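Local coordinates for protein RNA-dependent RNA Polymerase (Bombyx mori cytoplasmic polyhedrosis virus, PDB 6TZ0) that copies the double-stranded RNA genome of this virus, making plus strands by fully conservative transcription and, very probably, the complementary minus strands during genome replication, at residues T5-T10 against K24-L29; L29-A34 against C788-T793; A143-E148 against F181-S186; Y811-K816 against S829-L834. All blocks are in the same frame, centred on the assembly; numbering follows the deposited sequence.

Interaction 1 of 4, residues T5-T10 against K24-L29; sequences TELYNT and KEIEHL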
# COMPACT_ATOMS: atom_id res chain seq x y z
N THR A 5 -16.50 15.84 -46.13
CA THR A 5 -15.33 16.71 -46.13
C THR A 5 -15.01 17.18 -44.71
O THR A 5 -13.90 16.97 -44.21
CB THR A 5 -15.53 17.94 -47.03
OG1 THR A 5 -15.79 17.51 -48.37
CG2 THR A 5 -14.30 18.82 -47.01
N GLU A 6 -15.99 17.80 -44.07
CA GLU A 6 -15.86 18.31 -42.72
C GLU A 6 -16.87 17.62 -41.81
O GLU A 6 -17.98 17.29 -42.23
CB GLU A 6 -16.06 19.83 -42.69
CG GLU A 6 -14.92 20.58 -43.37
CD GLU A 6 -15.16 22.08 -43.42
OE1 GLU A 6 -16.27 22.51 -43.09
OE2 GLU A 6 -14.22 22.82 -43.79
N LEU A 7 -16.47 17.41 -40.55
CA LEU A 7 -17.23 16.57 -39.63
C LEU A 7 -18.52 17.20 -39.14
O LEU A 7 -19.46 16.47 -38.80
CB LEU A 7 -16.37 16.18 -38.44
CG LEU A 7 -15.35 15.08 -38.74
CD1 LEU A 7 -14.38 14.95 -37.61
CD2 LEU A 7 -16.07 13.77 -38.94
N TYR A 8 -18.60 18.53 -39.08
CA TYR A 8 -19.83 19.18 -38.67
C TYR A 8 -20.82 19.36 -39.81
O TYR A 8 -21.87 19.98 -39.62
CB TYR A 8 -19.53 20.53 -38.01
CG TYR A 8 -18.82 21.55 -38.87
CD1 TYR A 8 -17.43 21.54 -38.98
CD2 TYR A 8 -19.52 22.55 -39.53
CE1 TYR A 8 -16.78 22.47 -39.75
CE2 TYR A 8 -18.87 23.48 -40.30
CZ TYR A 8 -17.50 23.44 -40.40
OH TYR A 8 -16.84 24.37 -41.17
N ASN A 9 -20.51 18.82 -40.99
CA ASN A 9 -21.39 18.90 -42.15
C ASN A 9 -21.75 17.54 -42.71
O ASN A 9 -22.34 17.47 -43.79
CB ASN A 9 -20.75 19.76 -43.24
CG ASN A 9 -20.70 21.21 -42.87
OD1 ASN A 9 -21.66 21.75 -42.32
ND2 ASN A 9 -19.58 21.86 -43.15
N THR A 10 -21.41 16.46 -42.02
CA THR A 10 -21.80 15.14 -42.49
C THR A 10 -23.26 14.88 -42.17
O THR A 10 -23.88 15.55 -41.35
CB THR A 10 -20.93 14.06 -41.85
OG1 THR A 10 -21.06 14.11 -40.43
CG2 THR A 10 -19.49 14.26 -42.21
N LYS A 24 -19.94 5.05 -44.03
CA LYS A 24 -18.71 5.09 -44.81
C LYS A 24 -18.06 6.46 -44.75
O LYS A 24 -16.83 6.57 -44.74
CB LYS A 24 -19.02 4.70 -46.25
CG LYS A 24 -17.81 4.62 -47.17
CD LYS A 24 -18.21 4.13 -48.55
CE LYS A 24 -19.02 5.18 -49.29
NZ LYS A 24 -18.19 6.37 -49.63
N GLU A 25 -18.87 7.52 -44.66
CA GLU A 25 -18.35 8.88 -44.59
C GLU A 25 -17.62 9.13 -43.27
O GLU A 25 -16.53 9.71 -43.25
CB GLU A 25 -19.50 9.85 -44.78
CG GLU A 25 -19.11 11.29 -44.90
CD GLU A 25 -20.31 12.18 -45.15
OE1 GLU A 25 -21.45 11.66 -45.13
OE2 GLU A 25 -20.12 13.39 -45.38
N ILE A 26 -18.22 8.69 -42.16
CA ILE A 26 -17.58 8.80 -40.85
C ILE A 26 -16.34 7.92 -40.79
O ILE A 26 -15.31 8.31 -40.22
CB ILE A 26 -18.59 8.44 -39.74
CG1 ILE A 26 -19.71 9.47 -39.73
CG2 ILE A 26 -17.94 8.38 -38.37
CD1 ILE A 26 -19.24 10.87 -39.43
N GLU A 27 -16.40 6.75 -41.42
CA GLU A 27 -15.25 5.85 -41.49
C GLU A 27 -14.08 6.50 -42.22
O GLU A 27 -12.94 6.49 -41.74
CB GLU A 27 -15.68 4.55 -42.16
CG GLU A 27 -14.65 3.46 -42.15
CD GLU A 27 -15.19 2.14 -42.66
OE1 GLU A 27 -16.36 2.10 -43.07
OE2 GLU A 27 -14.44 1.14 -42.62
N HIS A 28 -14.38 7.17 -43.34
CA HIS A 28 -13.36 7.87 -44.12
C HIS A 28 -12.76 9.05 -43.36
O HIS A 28 -11.54 9.22 -43.33
CB HIS A 28 -13.96 8.33 -45.44
CG HIS A 28 -13.02 9.11 -46.31
ND1 HIS A 28 -11.95 8.52 -46.95
CD2 HIS A 28 -13.00 10.42 -46.65
CE1 HIS A 28 -11.31 9.44 -47.65
NE2 HIS A 28 -11.92 10.60 -47.48
N LEU A 29 -13.60 9.87 -42.72
CA LEU A 29 -13.08 11.06 -42.05
C LEU A 29 -12.31 10.72 -40.77
O LEU A 29 -11.28 11.34 -40.49
CB LEU A 29 -14.21 12.04 -41.76
CG LEU A 29 -14.70 12.74 -43.01
CD1 LEU A 29 -15.88 13.60 -42.70
CD2 LEU A 29 -13.58 13.58 -43.59
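T10 is the N-cap residue of helix 11-15, and together with L7 it packs the N-terminal loop 5-10 against helix 20-35, where E25, I26 and L29 meet it. The contact is plain packing away from the nucleotide- and metal-binding sites. L29 does most of it. Its CD1 branch touches both L7 CD2 at 3.8 Å and T10 CG2 at 3.7 Å, while its other methyl, CD2, reaches the backbone of T5, 3.5 Å from T5 O. The leucine side chains of L7 and L29 run past each other in opposite directions, and L7 also leans on A154 and V158, so it lies between helix 20-35 and helix 145-160. On the other flank E25 is stretched out, with CG anti to its backbone N (chi1 -173°) and the chain extended beyond, and E25 OE2 lies 3.3 Å from T10 CG2. In T10, chi1 of 59° sets OG1 between the backbone N and the carbonyl carbon, where it caps a backbone N of the following helix and makes a weak bond to L7 O. I26 of helix 20-35 puts its CD1 3.8 Å from T10 OG1, the two side chains crossing at about a right angle.

Interaction 2 of 4, residues L29-A34 against C788-T793; sequences LTAKLA and CLRRFT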
# COMPACT_ATOMS: atom_id res chain seq x y z
N LEU A 29 -13.60 9.87 -42.72
CA LEU A 29 -13.08 11.06 -42.05
C LEU A 29 -12.31 10.72 -40.77
O LEU A 29 -11.28 11.34 -40.49
CB LEU A 29 -14.21 12.04 -41.76
CG LEU A 29 -14.70 12.74 -43.01
CD1 LEU A 29 -15.88 13.60 -42.70
CD2 LEU A 29 -13.58 13.58 -43.59
N THR A 30 -12.79 9.75 -39.99
CA THR A 30 -12.03 9.35 -38.81
C THR A 30 -10.76 8.60 -39.18
O THR A 30 -9.77 8.68 -38.45
CB THR A 30 -12.92 8.52 -37.88
OG1 THR A 30 -13.45 7.40 -38.60
CG2 THR A 30 -14.06 9.37 -37.34
N ALA A 31 -10.75 7.90 -40.32
CA ALA A 31 -9.50 7.34 -40.82
C ALA A 31 -8.52 8.43 -41.23
O ALA A 31 -7.31 8.32 -40.99
CB ALA A 31 -9.78 6.41 -41.99
N LYS A 32 -9.03 9.50 -41.85
CA LYS A 32 -8.17 10.60 -42.27
C LYS A 32 -7.61 11.35 -41.06
O LYS A 32 -6.48 11.84 -41.10
CB LYS A 32 -8.95 11.55 -43.18
CG LYS A 32 -8.15 12.68 -43.79
CD LYS A 32 -8.99 13.49 -44.76
CE LYS A 32 -8.26 14.74 -45.24
NZ LYS A 32 -7.05 14.41 -46.05
N LEU A 33 -8.37 11.42 -39.97
CA LEU A 33 -7.81 12.00 -38.75
C LEU A 33 -6.86 11.06 -38.04
O LEU A 33 -5.95 11.51 -37.35
CB LEU A 33 -8.92 12.44 -37.80
CG LEU A 33 -9.69 13.67 -38.26
CD1 LEU A 33 -10.76 14.01 -37.26
CD2 LEU A 33 -8.75 14.83 -38.46
N ALA A 34 -7.04 9.74 -38.17
CA ALA A 34 -6.16 8.82 -37.48
C ALA A 34 -4.85 8.56 -38.21
O ALA A 34 -3.87 8.18 -37.56
CB ALA A 34 -6.88 7.49 -37.23
N CYS A 788 -8.33 7.53 -31.82
CA CYS A 788 -7.23 7.04 -30.99
C CYS A 788 -6.83 5.57 -31.09
O CYS A 788 -5.65 5.25 -31.07
CB CYS A 788 -7.46 7.42 -29.53
SG CYS A 788 -7.64 9.20 -29.26
N LEU A 789 -7.81 4.68 -31.17
CA LEU A 789 -7.54 3.24 -31.21
C LEU A 789 -7.62 2.57 -32.58
O LEU A 789 -7.63 1.35 -32.67
CB LEU A 789 -8.46 2.51 -30.23
CG LEU A 789 -8.54 3.06 -28.80
CD1 LEU A 789 -9.68 2.38 -28.05
CD2 LEU A 789 -7.23 2.86 -28.07
N ARG A 790 -7.70 3.36 -33.64
CA ARG A 790 -7.85 2.81 -34.99
C ARG A 790 -6.61 2.40 -35.80
O ARG A 790 -6.75 1.87 -36.90
CB ARG A 790 -8.72 3.75 -35.83
CG ARG A 790 -9.33 3.09 -37.05
CD ARG A 790 -10.47 3.92 -37.59
NE ARG A 790 -11.03 3.35 -38.80
CZ ARG A 790 -12.02 3.89 -39.49
NH1 ARG A 790 -12.57 5.02 -39.08
NH2 ARG A 790 -12.47 3.30 -40.59
N ARG A 791 -5.40 2.62 -35.28
CA ARG A 791 -4.20 2.30 -36.06
C ARG A 791 -3.40 1.08 -35.62
O ARG A 791 -3.04 0.93 -34.46
CB ARG A 791 -3.26 3.50 -36.09
CG ARG A 791 -3.79 4.70 -36.84
CD ARG A 791 -2.64 5.61 -37.22
NE ARG A 791 -1.58 4.86 -37.88
CZ ARG A 791 -0.57 5.42 -38.54
NH1 ARG A 791 0.35 4.65 -39.11
NH2 ARG A 791 -0.48 6.74 -38.63
N PHE A 792 -3.13 0.19 -36.58
CA PHE A 792 -2.35 -1.01 -36.33
C PHE A 792 -1.26 -1.23 -37.40
O PHE A 792 -1.57 -1.27 -38.58
CB PHE A 792 -3.28 -2.22 -36.28
CG PHE A 792 -2.68 -3.44 -35.66
CD1 PHE A 792 -2.39 -3.48 -34.30
CD2 PHE A 792 -2.42 -4.57 -36.42
CE1 PHE A 792 -1.84 -4.60 -33.73
CE2 PHE A 792 -1.87 -5.70 -35.85
CZ PHE A 792 -1.58 -5.72 -34.50
N THR A 793 -0.00 -1.38 -36.98
CA THR A 793 1.09 -1.65 -37.90
C THR A 793 1.66 -3.02 -37.60
O THR A 793 1.85 -3.37 -36.43
CB THR A 793 2.18 -0.59 -37.80
OG1 THR A 793 2.72 -0.59 -36.47
CG2 THR A 793 1.62 0.78 -38.11
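T30, A31 and A34 form the side of helix 20-35 that meets R790 and R791 at the start of strand 791-795, an edge strand of a three-stranded antiparallel sheet. T30 comes first. Its hydroxyl hydrogen-bonds back to I26 O one turn earlier, and OG1 also lies near the plane of the R790 guanidinium, at its edge. One residue on, A31 lays its CB over the centre of the same guanidinium, 4.2 Å from R790 CZ, so the arginine has a methyl on one face and a hydroxyl at its edge. R790 gets there fully extended, with CG anti to its backbone N (chi1 -161°); its NE is bonded to L832 O, and a long, weak ion pair links NH2 to E27. A34, a turn beyond T30, faces the backbone where loop becomes strand, A34 CA lying 6.7 Å from R790 CA. R791, known to bind ATP although no ATP is bound to this chain in the model, has its chain bent at chi3. The A34 methyl meets the aliphatic start of that side chain, A34 CB lying 4.2 Å from R791 CG.

Interaction 3 of 4, residues A143-E148 against F181-S186; sequences ADLWRE and FPFYES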
# COMPACT_ATOMS: atom_id res chain seq x y z
N ALA A 143 -3.36 7.31 -27.15
CA ALA A 143 -2.58 7.59 -28.35
C ALA A 143 -1.73 8.81 -28.07
O ALA A 143 -1.49 9.15 -26.91
CB ALA A 143 -3.51 7.77 -29.56
N ASP A 144 -1.25 9.46 -29.12
CA ASP A 144 -0.60 10.75 -28.95
C ASP A 144 -1.61 11.80 -28.49
O ASP A 144 -2.83 11.63 -28.62
CB ASP A 144 0.06 11.19 -30.26
CG ASP A 144 1.24 10.31 -30.63
OD1 ASP A 144 1.88 9.76 -29.71
OD2 ASP A 144 1.53 10.17 -31.84
N LEU A 145 -1.09 12.89 -27.95
CA LEU A 145 -1.95 13.90 -27.33
C LEU A 145 -2.73 14.70 -28.37
O LEU A 145 -3.85 15.14 -28.10
CB LEU A 145 -1.10 14.82 -26.45
CG LEU A 145 -0.19 15.93 -27.00
CD1 LEU A 145 0.21 16.82 -25.85
CD2 LEU A 145 1.06 15.40 -27.67
N TRP A 146 -2.17 14.86 -29.57
CA TRP A 146 -2.91 15.58 -30.60
C TRP A 146 -4.05 14.74 -31.15
O TRP A 146 -5.08 15.30 -31.54
CB TRP A 146 -1.98 16.03 -31.73
CG TRP A 146 -0.91 16.98 -31.28
CD1 TRP A 146 0.41 16.71 -31.15
CD2 TRP A 146 -1.10 18.32 -30.82
NE1 TRP A 146 1.08 17.82 -30.68
CE2 TRP A 146 0.17 18.82 -30.46
CE3 TRP A 146 -2.21 19.16 -30.69
CZ2 TRP A 146 0.36 20.11 -29.99
CZ3 TRP A 146 -2.02 20.43 -30.22
CH2 TRP A 146 -0.75 20.90 -29.87
N ARG A 147 -3.92 13.42 -31.14
CA ARG A 147 -5.02 12.56 -31.55
C ARG A 147 -6.16 12.59 -30.53
O ARG A 147 -7.33 12.55 -30.90
CB ARG A 147 -4.52 11.13 -31.74
CG ARG A 147 -3.56 11.00 -32.89
CD ARG A 147 -3.07 9.59 -33.04
NE ARG A 147 -2.09 9.49 -34.11
CZ ARG A 147 -1.43 8.39 -34.41
NH1 ARG A 147 -0.56 8.39 -35.40
NH2 ARG A 147 -1.63 7.28 -33.71
N GLU A 148 -5.82 12.69 -29.24
CA GLU A 148 -6.84 12.81 -28.21
C GLU A 148 -7.55 14.15 -28.29
O GLU A 148 -8.78 14.23 -28.13
CB GLU A 148 -6.22 12.59 -26.84
CG GLU A 148 -5.65 11.19 -26.66
CD GLU A 148 -5.07 10.97 -25.28
OE1 GLU A 148 -5.00 11.93 -24.50
OE2 GLU A 148 -4.68 9.82 -24.98
N PHE A 181 2.95 21.44 -35.49
CA PHE A 181 2.64 21.49 -34.07
C PHE A 181 3.86 22.02 -33.31
O PHE A 181 5.00 21.79 -33.71
CB PHE A 181 2.25 20.10 -33.56
CG PHE A 181 0.97 19.57 -34.14
CD1 PHE A 181 -0.25 20.09 -33.76
CD2 PHE A 181 1.00 18.51 -35.03
CE1 PHE A 181 -1.43 19.58 -34.28
CE2 PHE A 181 -0.17 18.00 -35.55
CZ PHE A 181 -1.39 18.54 -35.18
N PRO A 182 3.64 22.74 -32.20
CA PRO A 182 4.77 23.33 -31.47
C PRO A 182 5.65 22.31 -30.77
O PRO A 182 6.77 22.66 -30.37
CB PRO A 182 4.10 24.25 -30.45
CG PRO A 182 2.75 24.51 -31.00
CD PRO A 182 2.35 23.25 -31.69
N PHE A 183 5.19 21.08 -30.62
CA PHE A 183 5.94 20.02 -29.98
C PHE A 183 5.35 18.70 -30.44
O PHE A 183 4.30 18.66 -31.10
CB PHE A 183 5.90 20.15 -28.44
CG PHE A 183 4.52 20.31 -27.88
CD1 PHE A 183 3.73 19.22 -27.59
CD2 PHE A 183 4.00 21.57 -27.65
CE1 PHE A 183 2.46 19.37 -27.09
CE2 PHE A 183 2.74 21.73 -27.15
CZ PHE A 183 1.96 20.63 -26.87
N TYR A 184 6.02 17.61 -30.08
CA TYR A 184 5.52 16.27 -30.34
C TYR A 184 6.23 15.32 -29.38
O TYR A 184 7.23 15.68 -28.76
CB TYR A 184 5.72 15.85 -31.80
CG TYR A 184 7.16 15.71 -32.24
CD1 TYR A 184 7.89 16.82 -32.65
CD2 TYR A 184 7.78 14.47 -32.28
CE1 TYR A 184 9.19 16.70 -33.06
CE2 TYR A 184 9.08 14.34 -32.69
CZ TYR A 184 9.79 15.46 -33.08
OH TYR A 184 11.09 15.33 -33.49
N GLU A 185 5.70 14.11 -29.28
CA GLU A 185 6.31 13.08 -28.46
C GLU A 185 6.73 11.91 -29.34
O GLU A 185 6.15 11.67 -30.40
CB GLU A 185 5.37 12.61 -27.35
CG GLU A 185 4.09 11.96 -27.84
CD GLU A 185 3.19 11.56 -26.69
OE1 GLU A 185 3.58 11.79 -25.53
OE2 GLU A 185 2.09 11.02 -26.94
N SER A 186 7.75 11.19 -28.88
CA SER A 186 8.23 10.01 -29.57
C SER A 186 8.31 8.87 -28.56
O SER A 186 8.92 9.04 -27.50
CB SER A 186 9.59 10.25 -30.20
OG SER A 186 10.55 10.41 -29.18
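W146 and F181 both have CG anti to their carbonyl carbons (chi1 near -60°), which sets each CG on the side of the contact, where the two rings meet between the first turn of helix 145-160 and the run into strand 183-186 of a small antiparallel sheet. With F183 they make an aromatic cluster. The five-membered ring of W146 and the F181 ring stack face to face, centroids 4.0 Å apart and planes 22° from parallel. F181 CD1 sits over the centre of the indole, 3.5 Å from W146 CD2. F183 meets the benzo end obliquely: W146 CZ2 lies 3.5 Å from F183 CZ, above that ring but displaced toward its rim. L145 joins from the same helical turn, its CD1 in the plane of the F183 ring at its edge, 3.6 Å from F183 CE1. W146 NE1 makes a weak hydrogen bond of 3.4 Å to F183 O. V207 of helix 206-218 and L44 of helix 37-44 help close the cluster. R147 and Y184 belong to the ATP site seen for this protein, so the cluster packs together two pieces that carry nucleotide-binding residues. Beyond it, two acidic groups come close, which would be unfavourable were both charged; R138, in a salt bridge with E185 OE1, probably offsets this. The pair involved is D144 OD1 and E185 OE2, 3.1 Å apart, with carboxylate planes turned by 63°.

Interaction 4 of 4, residues Y811-K816 against S829-L834; sequences YMTLVK and SLILPL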
# COMPACT_ATOMS: atom_id res chain seq x y z
N TYR A 811 -11.57 -6.68 -47.80
CA TYR A 811 -12.46 -6.45 -46.67
C TYR A 811 -12.06 -5.25 -45.83
O TYR A 811 -12.89 -4.77 -45.05
CB TYR A 811 -12.52 -7.69 -45.78
CG TYR A 811 -13.09 -8.90 -46.48
CD1 TYR A 811 -14.47 -9.06 -46.63
CD2 TYR A 811 -12.26 -9.89 -46.99
CE1 TYR A 811 -14.99 -10.16 -47.27
CE2 TYR A 811 -12.78 -11.00 -47.63
CZ TYR A 811 -14.14 -11.13 -47.76
OH TYR A 811 -14.66 -12.23 -48.40
N MET A 812 -10.83 -4.77 -45.95
CA MET A 812 -10.33 -3.67 -45.14
C MET A 812 -9.64 -2.65 -46.03
O MET A 812 -9.49 -2.85 -47.24
CB MET A 812 -9.36 -4.16 -44.06
CG MET A 812 -9.96 -5.08 -43.03
SD MET A 812 -8.75 -5.53 -41.78
CE MET A 812 -7.74 -6.68 -42.71
N THR A 813 -9.21 -1.55 -45.42
CA THR A 813 -8.40 -0.54 -46.08
C THR A 813 -7.02 -0.54 -45.43
O THR A 813 -6.90 -0.42 -44.21
CB THR A 813 -9.03 0.85 -45.97
OG1 THR A 813 -9.04 1.27 -44.60
CG2 THR A 813 -10.47 0.81 -46.48
N LEU A 814 -5.98 -0.68 -46.26
CA LEU A 814 -4.63 -0.89 -45.77
C LEU A 814 -3.70 0.12 -46.42
O LEU A 814 -3.83 0.43 -47.61
CB LEU A 814 -4.14 -2.32 -46.08
CG LEU A 814 -4.71 -3.52 -45.31
CD1 LEU A 814 -6.07 -3.97 -45.84
CD2 LEU A 814 -3.75 -4.69 -45.32
N VAL A 815 -2.75 0.64 -45.64
CA VAL A 815 -1.79 1.63 -46.11
C VAL A 815 -0.45 0.93 -46.28
O VAL A 815 0.11 0.39 -45.32
CB VAL A 815 -1.67 2.81 -45.13
CG1 VAL A 815 -0.60 3.78 -45.60
CG2 VAL A 815 -3.01 3.51 -45.00
N LYS A 816 0.07 0.94 -47.51
CA LYS A 816 1.25 0.18 -47.86
C LYS A 816 2.45 1.10 -48.08
O LYS A 816 2.30 2.30 -48.35
CB LYS A 816 1.00 -0.67 -49.11
CG LYS A 816 0.81 0.12 -50.39
CD LYS A 816 0.37 -0.80 -51.51
CE LYS A 816 1.47 -1.78 -51.88
NZ LYS A 816 1.09 -2.66 -53.02
N SER A 829 0.78 -0.98 -42.70
CA SER A 829 -0.18 -0.23 -41.89
C SER A 829 -1.59 -0.63 -42.29
O SER A 829 -2.00 -0.41 -43.43
CB SER A 829 0.03 1.27 -42.06
OG SER A 829 -0.91 2.01 -41.31
N LEU A 830 -2.33 -1.23 -41.36
CA LEU A 830 -3.75 -1.49 -41.57
C LEU A 830 -4.56 -0.77 -40.51
O LEU A 830 -4.17 -0.72 -39.34
CB LEU A 830 -4.09 -2.99 -41.56
CG LEU A 830 -4.03 -3.88 -40.32
CD1 LEU A 830 -4.99 -5.02 -40.47
CD2 LEU A 830 -2.63 -4.44 -40.17
N ILE A 831 -5.68 -0.21 -40.93
CA ILE A 831 -6.61 0.47 -40.03
C ILE A 831 -7.90 -0.35 -39.98
O ILE A 831 -8.42 -0.79 -41.01
CB ILE A 831 -6.84 1.93 -40.45
CG1 ILE A 831 -7.27 2.03 -41.91
CG2 ILE A 831 -5.56 2.73 -40.27
CD1 ILE A 831 -7.69 3.39 -42.30
N LEU A 832 -8.37 -0.60 -38.78
CA LEU A 832 -9.54 -1.43 -38.58
C LEU A 832 -10.82 -0.65 -38.92
O LEU A 832 -10.85 0.58 -38.79
CB LEU A 832 -9.57 -1.95 -37.15
CG LEU A 832 -9.34 -1.03 -35.95
CD1 LEU A 832 -10.61 -0.36 -35.44
CD2 LEU A 832 -8.67 -1.82 -34.84
N PRO A 833 -11.86 -1.33 -39.40
CA PRO A 833 -13.11 -0.63 -39.69
C PRO A 833 -13.84 -0.24 -38.42
O PRO A 833 -13.55 -0.74 -37.33
CB PRO A 833 -13.91 -1.66 -40.50
CG PRO A 833 -13.38 -2.97 -40.04
CD PRO A 833 -11.92 -2.75 -39.79
N LEU A 834 -14.81 0.66 -38.57
CA LEU A 834 -15.57 1.11 -37.42
C LEU A 834 -16.54 0.06 -36.90
O LEU A 834 -17.03 0.20 -35.78
CB LEU A 834 -16.36 2.39 -37.73
CG LEU A 834 -15.59 3.68 -37.93
CD1 LEU A 834 -16.58 4.79 -38.16
CD2 LEU A 834 -14.76 3.96 -36.72
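V815 and S829 pair in the antiparallel ladder of a beta hairpin, its strand segments 813-815 and 829-831 running 151° apart and 4.6 Å from axis to axis. Two backbone bonds close this hydrogen-bonded pair: V815 N to S829 O at 2.6 Å and S829 N to V815 O at 3.0 Å. L814 and L830 follow as the non-hydrogen-bonded pair. Their side chains share one face of the sheet and lie side by side, pointing the same way, with L814 CG 3.8 Å from L830 CB. M812 enlarges this apolar patch, since its chain bends at chi3 (-73°) to place CE 3.9 Å from L830 CD1, while its CG lies more loosely against the ring of P833. The opposite face carries V815, S829, T813 and I831. Here the CB atoms of V815 and S829 meet at 3.8 Å, and I831 runs its CG1 arm across T813, its CG1 and CD1 both touching the threonine OG1. Strand 827-831 is the middle one of the sheet: on its far edge L830 shares backbone hydrogen bonds with F792 of strand 791-795. Helix 20-35 packs on I831 through A31 and N35, L808 of helix 801-808 touches L814, and L908 of helix 902-911 reaches M812.

In the fold
Helix 20-35 is the common element: interaction 1 uses its residues 24-29 and interaction 2 its residues 29-34, with L29 in both and centres 13 Å apart. Interactions 2 and 4, only 9 Å between centres, meet in one sheet, where strands 791-795 and 827-831 are neighbours. Interaction 4 also reaches interaction 1, L834 resting on I26 and E27. Interaction 3, with its centre 14 Å from that of interaction 2, is nested within the long chain loop which that contact closes. ATP-binding residues are found in both, though no ATP is bound to this chain in the model: R791 of interaction 2 approaches R147 of interaction 3, R791 NH2 to R147 NH1 3.6 Å, and like charges there probably suit phosphate binding.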